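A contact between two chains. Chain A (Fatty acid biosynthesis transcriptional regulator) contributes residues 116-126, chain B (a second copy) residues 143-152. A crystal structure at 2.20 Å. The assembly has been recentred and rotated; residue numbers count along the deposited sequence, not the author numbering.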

# COMPACT_ATOMS: atom_id res chain seq x y z
N ARG A 116 -5.38 -14.17 9.81
CA ARG A 116 -4.31 -15.16 9.72
C ARG A 116 -3.19 -14.60 8.81
O ARG A 116 -2.03 -14.87 9.04
N PHE A 117 -3.55 -13.81 7.79
CA PHE A 117 -2.59 -13.22 6.89
C PHE A 117 -1.73 -12.20 7.64
O PHE A 117 -0.51 -12.25 7.57
N HIS A 118 -2.37 -11.28 8.34
CA HIS A 118 -1.69 -10.30 9.14
C HIS A 118 -0.81 -10.96 10.22
O HIS A 118 0.29 -10.48 10.56
N LYS A 119 -1.27 -12.07 10.75
CA LYS A 119 -0.48 -12.72 11.74
C LYS A 119 0.75 -13.39 11.10
O LYS A 119 1.82 -13.35 11.69
N ALA A 120 0.62 -14.02 9.93
CA ALA A 120 1.76 -14.57 9.25
C ALA A 120 2.78 -13.47 8.89
O ALA A 120 3.97 -13.72 8.92
N MET A 121 2.32 -12.25 8.64
CA MET A 121 3.18 -11.18 8.23
C MET A 121 4.04 -10.71 9.42
O MET A 121 5.25 -10.48 9.27
N VAL A 122 3.40 -10.53 10.55
CA VAL A 122 4.11 -10.11 11.74
C VAL A 122 5.09 -11.18 12.20
O VAL A 122 6.22 -10.86 12.59
N GLU A 123 4.73 -12.44 12.06
CA GLU A 123 5.62 -13.53 12.48
C GLU A 123 6.85 -13.51 11.57
O GLU A 123 7.99 -13.68 12.03
N LYS A 124 6.66 -13.28 10.26
CA LYS A 124 7.84 -13.20 9.40
C LYS A 124 8.65 -11.94 9.74
O LYS A 124 9.87 -12.00 9.76
N ILE A 125 8.01 -10.83 10.06
CA ILE A 125 8.74 -9.61 10.36
C ILE A 125 9.71 -9.87 11.53
O ILE A 125 10.87 -9.55 11.41
N ILE A 126 9.24 -10.49 12.61
CA ILE A 126 10.09 -10.74 13.77
C ILE A 126 10.96 -12.00 13.62
O ILE A 126 11.60 -12.39 14.58
N ASN B 143 12.82 -8.54 6.50
CA ASN B 143 11.91 -9.68 6.69
C ASN B 143 10.58 -9.43 5.97
O ASN B 143 10.05 -10.34 5.36
N LEU B 144 10.06 -8.22 6.07
CA LEU B 144 8.82 -7.84 5.43
C LEU B 144 9.02 -7.94 3.92
O LEU B 144 8.18 -8.56 3.22
N TYR B 145 10.13 -7.40 3.42
CA TYR B 145 10.38 -7.54 2.01
C TYR B 145 10.33 -9.02 1.61
O TYR B 145 9.75 -9.38 0.58
N GLN B 146 10.97 -9.88 2.41
CA GLN B 146 11.07 -11.28 2.05
C GLN B 146 9.70 -11.97 2.20
O GLN B 146 9.38 -12.85 1.41
N PHE B 147 8.92 -11.60 3.19
CA PHE B 147 7.56 -12.20 3.32
C PHE B 147 6.80 -12.07 1.99
O PHE B 147 6.26 -13.04 1.44
N LEU B 148 6.79 -10.85 1.47
CA LEU B 148 6.08 -10.56 0.22
C LEU B 148 6.74 -11.25 -0.95
O LEU B 148 6.00 -11.81 -1.81
N GLU B 149 8.07 -11.17 -1.01
CA GLU B 149 8.78 -11.76 -2.12
C GLU B 149 8.46 -13.26 -2.18
O GLU B 149 8.40 -13.83 -3.25
N ASP B 150 8.28 -13.88 -1.02
CA ASP B 150 8.01 -15.34 -0.93
C ASP B 150 6.58 -15.67 -1.37
O ASP B 150 6.30 -16.87 -1.58
N LEU B 151 5.71 -14.68 -1.51
CA LEU B 151 4.33 -14.96 -1.92
C LEU B 151 4.14 -14.69 -3.42
O LEU B 151 3.08 -14.96 -3.95
N LYS B 152 5.13 -14.14 -4.12
CA LYS B 152 4.91 -13.70 -5.49
C LYS B 152 4.75 -14.90 -6.44
O LYS B 152 5.63 -15.75 -6.59

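Helices that meet at a steep angle often share a small interface in which one large side chain fills a hollow on the partner and a single hydrogen bond accompanies it. The contact between two copies of this fatty acid biosynthesis regulator is a compact example. The helix of residues 116-125 in chain A and that of residues 143-149 in chain B run at 133° to one another, with axes 8.5 Å apart at their closest, and the two stretches together bury 537 Å².

Chain B begins with the polar anchor. Asn B143 points its CA-to-CB bond toward chain A, and its m rotamer carries the amide to the end of the opposing helix, where ND2 donates a short, nearly linear hydrogen bond to the carbonyl O of Ile A125 (2.6 Å, 168°). This carbonyl lies in the last helical turn, where the backbone no longer supplies every acceptor with an amide partner. The approach is tight enough that CB of Asn B143 also sits 3.1 Å from O of Lys A124.

Leu B144 (t, p) leaves sideways and joins an apolar patch: its CB lies 4.0 Å from CG1 of Ile A125, and its CD1 lies 3.9 Å from CG of Met A121. Ile A125 directs its CA-to-CB bond away, yet its m, t conformation brings the side chain back to this contact. Gln B146 (t, p) is marginal, its CG 4.2 Å from CE of Lys A124, while its NE2 donates to OD1 of Asp B150 (2.8 Å).

Phe B147 is the knob. In the t rotamer it points toward chain A and sits among Phe A117, Ala A120, Met A121 and Lys A124. Met A121 covers one face of the Phe B147 ring, its CA 3.8 Å from the centroid and its CB 3.6 Å from CE2 of Phe B147. At the edge of that ring, CE2 of Phe B147 meets CZ of Phe A117 at 3.7 Å; the two aromatic planes are inclined at 57°. CB of Ala A120 lies 4.1 Å from CE1 of Phe B147, and the aliphatic part of Lys A124 (t, p, t, t) packs alongside, CG lying 3.6 Å from CB of Phe B147.

Beyond the knob the contact thins. Leu B148 and Glu B149 make no close contact, and Asp B150 reaches only 4.5 Å, from OD2 to CE of Lys A124. Leu B151 (m, t) closes the interface, placing CD1 3.8 Å from CE1 of Phe A117, near the plane of that ring.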

# COMPACT_ATOMS: atom_id res chain seq x y z
CB ARG A 116 -4.78 -16.51 9.17
CG ARG A 116 -5.98 -17.12 9.90
CD ARG A 116 -6.32 -18.54 9.42
NE ARG A 116 -5.65 -19.58 10.21
CZ ARG A 116 -4.44 -20.09 9.96
NH1 ARG A 116 -3.70 -19.61 8.97
NH2 ARG A 116 -3.97 -21.10 10.68
CB PHE A 117 -3.28 -12.58 5.68
CG PHE A 117 -2.29 -12.04 4.69
CD1 PHE A 117 -1.68 -12.87 3.76
CD2 PHE A 117 -1.89 -10.72 4.75
CE1 PHE A 117 -0.75 -12.37 2.87
CE2 PHE A 117 -0.95 -10.22 3.86
CZ PHE A 117 -0.38 -11.04 2.93
CB HIS A 118 -2.69 -9.35 9.79
CG HIS A 118 -3.33 -8.42 8.80
ND1 HIS A 118 -2.59 -7.78 7.82
CD2 HIS A 118 -4.62 -8.03 8.65
CE1 HIS A 118 -3.41 -7.06 7.08
NE2 HIS A 118 -4.65 -7.19 7.58
CB LYS A 119 -1.37 -13.71 12.49
CG LYS A 119 -0.67 -14.51 13.57
CD LYS A 119 -1.69 -15.23 14.42
CE LYS A 119 -1.02 -16.15 15.43
NZ LYS A 119 -2.01 -16.77 16.33
CB ALA A 120 1.34 -15.32 8.03
CB MET A 121 2.38 -9.99 7.69
CG MET A 121 3.25 -8.88 7.14
SD MET A 121 2.29 -7.39 6.58
CE MET A 121 1.78 -6.72 8.16
CB VAL A 122 3.15 -9.70 12.86
CG1 VAL A 122 3.89 -9.44 14.17
CG2 VAL A 122 2.33 -8.49 12.44
CB GLU A 123 4.91 -14.89 12.46
CG GLU A 123 3.81 -15.06 13.51
CD GLU A 123 2.94 -16.33 13.48
OE1 GLU A 123 3.02 -17.15 12.51
OE2 GLU A 123 2.15 -16.50 14.44
CB LYS A 124 7.43 -13.27 7.94
CG LYS A 124 8.60 -13.27 6.97
CD LYS A 124 9.68 -14.31 7.26
CE LYS A 124 10.69 -14.34 6.14
NZ LYS A 124 11.86 -15.18 6.44
CB ILE A 125 7.80 -8.43 10.64
CG1 ILE A 125 7.13 -7.98 9.35
CG2 ILE A 125 8.52 -7.27 11.27
CD1 ILE A 125 6.19 -6.83 9.55
CB ILE A 126 9.27 -10.80 15.06
CG1 ILE A 126 8.40 -12.05 15.11
CG2 ILE A 126 8.51 -9.51 15.29
CD1 ILE A 126 7.65 -12.22 16.43
CB ASN B 143 11.66 -9.98 8.18
CG ASN B 143 12.83 -10.68 8.86
OD1 ASN B 143 13.65 -11.28 8.19
ND2 ASN B 143 12.88 -10.63 10.19
CB LEU B 144 8.37 -6.44 5.85
CG LEU B 144 7.13 -5.90 5.12
CD1 LEU B 144 5.96 -6.86 5.21
CD2 LEU B 144 6.69 -4.56 5.64
CB TYR B 145 11.73 -6.94 1.61
CG TYR B 145 12.21 -7.32 0.24
CD1 TYR B 145 11.76 -6.64 -0.89
CD2 TYR B 145 13.15 -8.32 0.07
CE1 TYR B 145 12.20 -6.99 -2.16
CE2 TYR B 145 13.66 -8.63 -1.18
CZ TYR B 145 13.17 -7.96 -2.29
OH TYR B 145 13.63 -8.28 -3.52
CB GLN B 146 12.12 -11.99 2.90
CG GLN B 146 12.41 -13.39 2.43
CD GLN B 146 13.25 -13.45 1.18
OE1 GLN B 146 14.18 -12.66 1.01
NE2 GLN B 146 12.90 -14.36 0.28
CB PHE B 147 6.80 -11.47 4.43
CG PHE B 147 5.36 -11.87 4.59
CD1 PHE B 147 5.01 -13.14 5.05
CD2 PHE B 147 4.34 -10.98 4.28
CE1 PHE B 147 3.67 -13.51 5.17
CE2 PHE B 147 3.01 -11.35 4.41
CZ PHE B 147 2.68 -12.62 4.87
CB LEU B 148 6.02 -9.05 0.00
CG LEU B 148 5.17 -8.36 1.05
CD1 LEU B 148 5.21 -6.86 0.88
CD2 LEU B 148 3.75 -8.91 1.01
CB GLU B 149 10.27 -11.50 -1.97
CG GLU B 149 11.04 -11.44 -3.25
CD GLU B 149 10.61 -10.35 -4.22
OE1 GLU B 149 10.13 -9.27 -3.77
OE2 GLU B 149 10.72 -10.61 -5.43
CB ASP B 150 8.30 -15.88 0.47
CG ASP B 150 9.78 -15.89 0.82
OD1 ASP B 150 10.60 -15.83 -0.12
OD2 ASP B 150 10.10 -15.97 2.02
CB LEU B 151 3.36 -14.09 -1.11
CG LEU B 151 3.12 -14.47 0.35
CD1 LEU B 151 2.44 -13.35 1.10
CD2 LEU B 151 2.27 -15.72 0.46
CB LYS B 152 6.03 -12.75 -5.93
CG LYS B 152 6.01 -11.38 -5.27
CD LYS B 152 6.52 -10.28 -6.17
CE LYS B 152 7.63 -9.42 -5.60
NZ LYS B 152 7.15 -8.17 -4.96